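Local coordinates for aspartokinase (Clostridium acetobutylicum, PDB 3TVI), which probably catalyses the ATP-dependent phosphorylation of the beta-carboxyl group of aspartate, the first step toward threonine and methionine, and carries ACT regulatory domains that bind lysine, at residues 380-386 / 414-418; 212-216 / 225-229; 47-51 / 74-79. One frame throughout, in Å; residues are numbered along the deposited sequence.

Contact 1 of 3, residues 380-386 / 414-418; sequences VGTGMAK and EINVI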
loop_
_atom_site.group_PDB
_atom_site.type_symbol
_atom_site.label_atom_id
_atom_site.label_comp_id
_atom_site.label_asym_id
_atom_site.label_seq_id
_atom_site.Cartn_x
_atom_site.Cartn_y
_atom_site.Cartn_z
ATOM N N VAL B 380 0.293 11.097 -14.969
ATOM C CA VAL B 380 -1.065 11.496 -14.612
ATOM C C VAL B 380 -1.850 11.948 -15.838
ATOM O O VAL B 380 -1.290 12.559 -16.755
ATOM C CB VAL B 380 -1.030 12.648 -13.584
ATOM C CG1 VAL B 380 -2.421 13.042 -13.138
ATOM C CG2 VAL B 380 -0.221 12.242 -12.373
ATOM N N GLY B 381 -3.144 11.639 -15.859
ATOM C CA GLY B 381 -4.013 12.121 -16.928
ATOM C C GLY B 381 -5.408 11.562 -16.810
ATOM O O GLY B 381 -5.565 10.431 -16.398
ATOM N N THR B 382 -6.430 12.343 -17.150
ATOM C CA THR B 382 -7.805 11.825 -17.134
ATOM C C THR B 382 -7.958 10.763 -18.225
ATOM O O THR B 382 -8.508 9.697 -17.988
ATOM C CB THR B 382 -8.859 12.940 -17.319
ATOM O OG1 THR B 382 -8.477 13.790 -18.401
ATOM C CG2 THR B 382 -9.003 13.782 -16.053
ATOM N N GLY B 383 -7.415 11.045 -19.405
ATOM C CA GLY B 383 -7.498 10.137 -20.547
ATOM C C GLY B 383 -6.794 8.796 -20.404
ATOM O O GLY B 383 -6.824 7.982 -21.329
HETATM N N MSE B 384 -6.159 8.551 -19.263
HETATM C CA MSE B 384 -5.578 7.231 -18.985
HETATM C C MSE B 384 -6.408 6.534 -17.938
HETATM O O MSE B 384 -5.870 5.931 -17.004
HETATM C CB MSE B 384 -4.110 7.358 -18.561
HETATM C CG MSE B 384 -3.868 8.354 -17.433
HETATM SE SE MSE B 384 -2.035 8.208 -16.755
HETATM C CE MSE B 384 -1.831 6.253 -16.873
ATOM N N ALA B 385 -7.730 6.593 -18.106
ATOM C CA ALA B 385 -8.670 6.216 -17.050
ATOM C C ALA B 385 -10.012 5.776 -17.619
ATOM O O ALA B 385 -10.969 6.545 -17.549
ATOM C CB ALA B 385 -8.888 7.397 -16.121
ATOM N N LYS B 386 -10.114 4.565 -18.171
ATOM C CA LYS B 386 -9.033 3.576 -18.195
ATOM C C LYS B 386 -8.801 3.068 -19.623
ATOM O O LYS B 386 -9.531 2.233 -20.133
ATOM C CB LYS B 386 -9.300 2.428 -17.210
ATOM C CG LYS B 386 -10.675 2.425 -16.544
ATOM C CD LYS B 386 -11.793 1.962 -17.468
ATOM C CE LYS B 386 -13.040 1.596 -16.677
ATOM N NZ LYS B 386 -13.511 2.723 -15.825
ATOM N N GLU B 414 -7.894 6.319 -10.699
ATOM C CA GLU B 414 -8.246 6.055 -12.089
ATOM C C GLU B 414 -7.419 6.847 -13.114
ATOM O O GLU B 414 -7.272 6.416 -14.252
ATOM C CB GLU B 414 -9.740 6.322 -12.312
ATOM C CG GLU B 414 -10.667 5.334 -11.605
ATOM C CD GLU B 414 -11.874 4.939 -12.451
ATOM O OE1 GLU B 414 -12.726 5.813 -12.747
ATOM O OE2 GLU B 414 -11.965 3.744 -12.814
ATOM N N ILE B 415 -6.868 7.985 -12.709
ATOM C CA ILE B 415 -6.181 8.881 -13.636
ATOM C C ILE B 415 -4.666 8.922 -13.400
ATOM O O ILE B 415 -4.027 9.956 -13.619
ATOM C CB ILE B 415 -6.760 10.314 -13.534
ATOM C CG1 ILE B 415 -6.664 10.851 -12.103
ATOM C CG2 ILE B 415 -8.213 10.337 -13.986
ATOM C CD1 ILE B 415 -6.762 12.358 -12.035
ATOM N N ASN B 416 -4.075 7.798 -12.992
ATOM C CA ASN B 416 -2.723 7.844 -12.445
ATOM C C ASN B 416 -2.020 6.493 -12.288
ATOM O O ASN B 416 -2.471 5.646 -11.528
ATOM C CB ASN B 416 -2.821 8.555 -11.092
ATOM C CG ASN B 416 -1.640 8.295 -10.193
ATOM O OD1 ASN B 416 -0.519 8.689 -10.495
ATOM N ND2 ASN B 416 -1.893 7.659 -9.058
ATOM N N VAL B 417 -0.913 6.303 -13.005
ATOM C CA VAL B 417 -0.016 5.165 -12.746
ATOM C C VAL B 417 1.295 5.638 -12.128
ATOM O O VAL B 417 1.955 6.543 -12.657
ATOM C CB VAL B 417 0.338 4.353 -14.007
ATOM C CG1 VAL B 417 1.306 3.236 -13.649
ATOM C CG2 VAL B 417 -0.913 3.778 -14.636
ATOM N N ILE B 418 1.668 5.002 -11.019
ATOM C CA ILE B 418 2.905 5.307 -10.329
ATOM C C ILE B 418 3.862 4.137 -10.482
ATOM O O ILE B 418 3.499 2.979 -10.283
ATOM C CB ILE B 418 2.674 5.571 -8.840
ATOM C CG1 ILE B 418 1.669 6.705 -8.648
ATOM C CG2 ILE B 418 3.990 5.919 -8.165
ATOM C CD1 ILE B 418 0.593 6.355 -7.640
#
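Gly-381 and Ile-415 make the backbone bond of this contact: Gly-381 N donates to Ile-415 O at 2.9 Å with a nearly straight N-H...O angle of 172°, although the donor stands above the carbonyl plane, 37° out of it. The same oxygen receives a CA-H...O contact from Val-380 CA at 3.5 Å. Beside it, Val-380 and Asn-416 form an antiparallel, non-hydrogen-bonded bridge (CA to CA 4.6 Å), their side chains on one face of the sheet.

Beyond the bridge, the loop turns around Ile-415, whose CG2 branch meets Thr-382 CA at 3.5 Å. That branch lies anti to the carbonyl carbon of its own residue, while CG1 stands between the backbone N and the carbonyl carbon (chi1 57°). Selenomethionine Met-384 reaches further along the strand: its chain bends at chi3, laying CE against Val-417 CG2 at 3.5 Å. At the exposed end, Lys-386 and Glu-414 run alongside each other, and a long salt bridge joins Lys-386 NZ to Glu-414 OE2 at 3.5 Å.

Thr-382 N is held in turn by the carboxylate of Glu-234. Thus the end of strand 367-380 and its loop close over the start of strand 416-422 within the ACT domain, with helix 232-240 packed on Val-380, Ile-415 and Asn-416, and helix 390-400 on Met-384 and Val-417.

Contact 2 of 3, residues 212-216 / 225-229; sequences GFLMA and KTISK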
loop_
_atom_site.group_PDB
_atom_site.type_symbol
_atom_site.label_atom_id
_atom_site.label_comp_id
_atom_site.label_asym_id
_atom_site.label_seq_id
_atom_site.Cartn_x
_atom_site.Cartn_y
_atom_site.Cartn_z
ATOM N N GLY B 212 2.506 29.215 -16.829
ATOM C CA GLY B 212 1.752 28.000 -16.576
ATOM C C GLY B 212 2.590 26.934 -15.896
ATOM O O GLY B 212 3.637 27.226 -15.323
ATOM N N PHE B 213 2.095 25.701 -15.941
ATOM C CA PHE B 213 2.828 24.518 -15.508
ATOM C C PHE B 213 3.326 23.755 -16.725
ATOM O O PHE B 213 2.733 23.831 -17.802
ATOM C CB PHE B 213 1.908 23.606 -14.700
ATOM C CG PHE B 213 1.202 24.300 -13.573
ATOM C CD1 PHE B 213 1.920 25.025 -12.629
ATOM C CD2 PHE B 213 -0.176 24.226 -13.450
ATOM C CE1 PHE B 213 1.275 25.667 -11.587
ATOM C CE2 PHE B 213 -0.831 24.864 -12.410
ATOM C CZ PHE B 213 -0.104 25.581 -11.476
ATOM N N LEU B 214 4.405 23.003 -16.560
ATOM C CA LEU B 214 4.922 22.206 -17.671
ATOM C C LEU B 214 4.532 20.740 -17.545
ATOM O O LEU B 214 4.247 20.245 -16.455
ATOM C CB LEU B 214 6.443 22.324 -17.753
ATOM C CG LEU B 214 7.006 23.695 -18.119
ATOM C CD1 LEU B 214 8.511 23.635 -17.970
ATOM C CD2 LEU B 214 6.603 24.099 -19.528
HETATM N N MSE B 215 4.535 20.045 -18.671
HETATM C CA MSE B 215 4.175 18.638 -18.693
HETATM C C MSE B 215 5.161 17.844 -17.887
HETATM O O MSE B 215 4.793 16.844 -17.280
HETATM C CB MSE B 215 4.179 18.155 -20.132
HETATM C CG MSE B 215 3.367 16.886 -20.289
HETATM SE SE MSE B 215 2.758 16.741 -22.153
HETATM C CE MSE B 215 1.716 18.411 -22.359
ATOM N N ALA B 216 6.422 18.279 -17.876
ATOM C CA ALA B 216 7.454 17.664 -17.038
ATOM C C ALA B 216 8.461 18.681 -16.498
ATOM O O ALA B 216 8.452 19.855 -16.864
ATOM C CB ALA B 216 8.182 16.578 -17.805
ATOM N N LYS B 225 6.403 20.545 -23.257
ATOM C CA LYS B 225 5.148 21.235 -23.522
ATOM C C LYS B 225 4.490 21.823 -22.263
ATOM O O LYS B 225 4.676 21.326 -21.147
ATOM C CB LYS B 225 4.169 20.293 -24.236
ATOM C CG LYS B 225 4.536 20.035 -25.689
ATOM C CD LYS B 225 3.860 18.792 -26.250
ATOM C CE LYS B 225 4.334 18.512 -27.674
ATOM N NZ LYS B 225 3.994 17.138 -28.148
ATOM N N THR B 226 3.740 22.907 -22.465
ATOM C CA THR B 226 2.947 23.522 -21.408
ATOM C C THR B 226 1.634 22.774 -21.281
ATOM O O THR B 226 1.086 22.321 -22.277
ATOM C CB THR B 226 2.636 24.987 -21.747
ATOM O OG1 THR B 226 3.859 25.731 -21.752
ATOM C CG2 THR B 226 1.648 25.598 -20.743
ATOM N N ILE B 227 1.125 22.661 -20.060
ATOM C CA ILE B 227 -0.138 21.981 -19.824
ATOM C C ILE B 227 -1.305 22.918 -20.146
ATOM O O ILE B 227 -1.924 23.484 -19.259
ATOM C CB ILE B 227 -0.274 21.489 -18.366
ATOM C CG1 ILE B 227 0.939 20.653 -17.939
ATOM C CG2 ILE B 227 -1.556 20.684 -18.205
ATOM C CD1 ILE B 227 0.901 20.229 -16.486
ATOM N N SER B 228 -1.600 23.082 -21.425
ATOM C CA SER B 228 -2.818 23.760 -21.865
ATOM C C SER B 228 -3.969 23.768 -20.824
ATOM O O SER B 228 -4.416 24.834 -20.405
ATOM C CB SER B 228 -3.287 23.111 -23.169
ATOM O OG SER B 228 -4.526 23.636 -23.605
ATOM N N LYS B 229 -4.428 22.587 -20.411
ATOM C CA LYS B 229 -5.596 22.442 -19.521
ATOM C C LYS B 229 -5.399 21.321 -18.483
ATOM O O LYS B 229 -4.712 20.345 -18.744
ATOM C CB LYS B 229 -6.836 22.143 -20.363
ATOM C CG LYS B 229 -7.365 23.322 -21.165
ATOM C CD LYS B 229 -8.212 22.881 -22.353
ATOM C CE LYS B 229 -9.326 23.885 -22.628
ATOM N NZ LYS B 229 -9.737 23.984 -24.059
#
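Ile-227 lies along the backbone of Phe-213 and Leu-214, and its side chain traces the contact. CB sits 3.9 Å from Phe-213 O, the oxygen that also accepts Ile-227 N at 3.0 Å. One atom on, CG1 reaches the carbonyl carbon of Leu-214 at 3.6 Å. With CG1 anti to the carbonyl carbon of Ile-227 (chi1 -52°) and chi2 extended, CD1 comes over the Leu-214 peptide, 3.3 Å from Leu-214 O, and touches Phe-213 CB at 4.0 Å.

A second backbone bond, Met-215 N to Lys-225 O at 2.8 Å, completes the link; the two segments meet in a single bridge, Leu-214 with Thr-226. Past it, selenomethionine Met-215 runs alongside the start of the Lys-225 side chain, its CE folded back to 3.6 Å from Lys-225 CB. Ile-227 centres an inverse gamma turn.

The side chain of Phe-213 is about 7 Å from that of Thr-208, predicted to bind ATP. Both segments belong to the connection from strand 203-208 to strand 229-231 in the kinase domain. Thr-274 of strand 274-277 lies against Phe-213, Thr-226 and Ile-227, while Tyr-434 of helix 426-437 accepts a hydrogen bond from Lys-225 N.

Contact 3 of 3, residues 47-51 / 74-79; sequences KDYKI and LISQRY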
loop_
_atom_site.group_PDB
_atom_site.type_symbol
_atom_site.label_atom_id
_atom_site.label_comp_id
_atom_site.label_asym_id
_atom_site.label_seq_id
_atom_site.Cartn_x
_atom_site.Cartn_y
_atom_site.Cartn_z
ATOM N N LYS B 47 19.518 37.025 -0.683
ATOM C CA LYS B 47 19.828 37.547 0.646
ATOM C C LYS B 47 19.022 38.794 1.037
ATOM O O LYS B 47 19.254 39.372 2.096
ATOM C CB LYS B 47 21.344 37.786 0.801
ATOM C CG LYS B 47 22.034 36.686 1.605
ATOM C CD LYS B 47 23.553 36.717 1.494
ATOM C CE LYS B 47 24.086 35.570 0.644
ATOM N NZ LYS B 47 23.554 35.591 -0.746
ATOM N N ASP B 48 18.067 39.194 0.200
ATOM C CA ASP B 48 17.181 40.310 0.527
ATOM C C ASP B 48 16.255 39.926 1.677
ATOM O O ASP B 48 15.849 38.768 1.798
ATOM C CB ASP B 48 16.352 40.707 -0.702
ATOM C CG ASP B 48 15.508 41.949 -0.479
ATOM O OD1 ASP B 48 15.973 42.894 0.198
ATOM O OD2 ASP B 48 14.375 41.987 -1.005
ATOM N N TYR B 49 15.950 40.899 2.531
ATOM C CA TYR B 49 14.969 40.731 3.598
ATOM C C TYR B 49 13.570 40.759 2.998
ATOM O O TYR B 49 13.335 41.450 2.004
ATOM C CB TYR B 49 15.101 41.847 4.630
ATOM C CG TYR B 49 14.853 43.227 4.066
ATOM C CD1 TYR B 49 13.557 43.692 3.859
ATOM C CD2 TYR B 49 15.912 44.064 3.733
ATOM C CE1 TYR B 49 13.323 44.948 3.333
ATOM C CE2 TYR B 49 15.692 45.324 3.212
ATOM C CZ TYR B 49 14.394 45.764 3.012
ATOM O OH TYR B 49 14.159 47.023 2.495
ATOM N N LYS B 50 12.647 40.021 3.613
ATOM C CA LYS B 50 11.258 39.930 3.151
ATOM C C LYS B 50 10.376 40.773 4.063
ATOM O O LYS B 50 10.475 40.669 5.287
ATOM C CB LYS B 50 10.800 38.477 3.181
ATOM C CG LYS B 50 9.379 38.253 2.699
ATOM C CD LYS B 50 8.955 36.827 2.994
ATOM C CE LYS B 50 7.557 36.517 2.475
ATOM N NZ LYS B 50 7.188 35.087 2.712
ATOM N N ILE B 51 9.513 41.600 3.474
ATOM C CA ILE B 51 8.704 42.535 4.267
ATOM C C ILE B 51 7.951 41.831 5.395
ATOM O O ILE B 51 8.209 42.093 6.575
ATOM C CB ILE B 51 7.678 43.297 3.408
ATOM C CG1 ILE B 51 8.379 44.330 2.526
ATOM C CG2 ILE B 51 6.639 43.973 4.295
ATOM C CD1 ILE B 51 9.086 45.428 3.291
ATOM N N LEU B 74 13.406 50.411 7.095
ATOM C CA LEU B 74 13.536 49.594 5.904
ATOM C C LEU B 74 12.189 49.358 5.240
ATOM O O LEU B 74 12.102 49.319 4.010
ATOM C CB LEU B 74 14.200 48.263 6.241
ATOM C CG LEU B 74 15.644 48.379 6.724
ATOM C CD1 LEU B 74 16.189 47.026 7.164
ATOM C CD2 LEU B 74 16.503 48.981 5.625
ATOM N N ILE B 75 11.137 49.219 6.040
ATOM C CA ILE B 75 9.814 49.008 5.479
ATOM C C ILE B 75 9.387 50.260 4.736
ATOM O O ILE B 75 9.066 50.213 3.551
ATOM C CB ILE B 75 8.772 48.658 6.545
ATOM C CG1 ILE B 75 9.059 47.268 7.111
ATOM C CG2 ILE B 75 7.386 48.690 5.935
ATOM C CD1 ILE B 75 8.198 46.883 8.294
ATOM N N SER B 76 9.404 51.390 5.428
ATOM C CA SER B 76 8.981 52.635 4.803
ATOM C C SER B 76 9.922 52.923 3.644
ATOM O O SER B 76 9.489 53.342 2.575
ATOM C CB SER B 76 8.982 53.787 5.800
ATOM O OG SER B 76 10.309 54.205 6.060
ATOM N N GLN B 77 11.208 52.667 3.857
ATOM C CA GLN B 77 12.193 52.817 2.804
ATOM C C GLN B 77 11.792 52.006 1.579
ATOM O O GLN B 77 11.825 52.514 0.459
ATOM C CB GLN B 77 13.559 52.376 3.300
ATOM C CG GLN B 77 14.658 52.459 2.263
ATOM C CD GLN B 77 16.038 52.410 2.889
ATOM O OE1 GLN B 77 16.231 52.817 4.046
ATOM N NE2 GLN B 77 17.013 51.912 2.126
ATOM N N ARG B 78 11.399 50.755 1.805
ATOM C CA ARG B 78 10.961 49.878 0.725
ATOM C C ARG B 78 9.767 50.457 -0.007
ATOM O O ARG B 78 9.744 50.495 -1.239
ATOM C CB ARG B 78 10.576 48.508 1.277
ATOM C CG ARG B 78 10.365 47.431 0.225
ATOM C CD ARG B 78 11.686 46.839 -0.218
ATOM N NE ARG B 78 11.484 45.513 -0.772
ATOM C CZ ARG B 78 11.085 45.260 -2.010
ATOM N NH1 ARG B 78 10.847 46.244 -2.867
ATOM N NH2 ARG B 78 10.934 44.006 -2.395
ATOM N N TYR B 79 8.776 50.895 0.758
ATOM C CA TYR B 79 7.530 51.380 0.184
ATOM C C TYR B 79 7.608 52.813 -0.360
ATOM O O TYR B 79 6.856 53.160 -1.270
ATOM C CB TYR B 79 6.390 51.273 1.196
ATOM C CG TYR B 79 5.752 49.906 1.265
ATOM C CD1 TYR B 79 6.145 48.972 2.219
ATOM C CD2 TYR B 79 4.744 49.545 0.381
ATOM C CE1 TYR B 79 5.556 47.717 2.284
ATOM C CE2 TYR B 79 4.148 48.291 0.442
ATOM C CZ TYR B 79 4.559 47.384 1.394
ATOM O OH TYR B 79 3.975 46.147 1.458
#
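Ile-51 and Arg-78 form the buried half of this contact. The CD1 methyl of Ile-51 lies against the aliphatic part of Arg-78, 3.9 Å from CG, and the same methyl reaches Ile-75 CG1 at 4.2 Å and Tyr-79 CE1 at 4.3 Å. One terminal methyl therefore meets three residues of the helix, placed on one side of it by their spacing of three and four positions. A bend at chi2 (-64°) of Ile-51 directs CD1 to this spot, and Arg-78, bent at its own chi2, presents methylene groups there while its guanidinium lies further out.

The other half, made by Asp-48, Tyr-49 and Leu-74, is only partly buried, although its distances are no longer. Tyr-49 and Arg-78 run antiparallel alongside each other, with ring and guanidinium planes 73° apart and the hydroxyl oxygen of Tyr-49 resting 3.7 Å from Arg-78 CD. The ring also crosses Leu-74, with Tyr-49 CZ 4.1 Å from Leu-74 CB. Asp-48 adds a distant charge: OD2 is 4.2 Å from Arg-78 NH2 and well out of the guanidinium plane, so any attraction is through charge alone. That carboxylate instead forms a salt bridge with Arg-44, and Arg-78 NH1 is bound to Ala-15 O.

Lys-50 occupies the N-cap position of helix 51-63, and Ile-51, the first residue of that helix, packs on helix 69-85. Ile-51 directly precedes Thr-52, a predicted substrate-binding residue. Tyr-79, packed on helix 109-127, has its hydroxyl bonded to Gly-116 O next to Glu-117, predicted to bind substrate, while Ile-75 packs between helices 51-63 and 92-104.

Overall arrangement
Contact 3 comes first along the chain, then contact 2, then contact 1. Contacts 2 and 3 both belong to the amino acid kinase domain, yet their centres are 34 Å apart: contact 3 joins the loop leading into helix 51-63 to helix 69-85, near predicted substrate residues, and contact 2 lies in a loop after strand 203-208, near predicted ATP residues. Contact 1 lies at the end of two neighbouring strands, 367-380 and 416-422, of the five-stranded ACT-region sheet, 46 Å from contact 3 centre to centre. Contacts 1 and 2 sit 16 Å apart between centres, without touching. Helices 232-240 and 426-437 each link kinase and ACT parts there, placing both near the boundary between catalytic and regulatory portions.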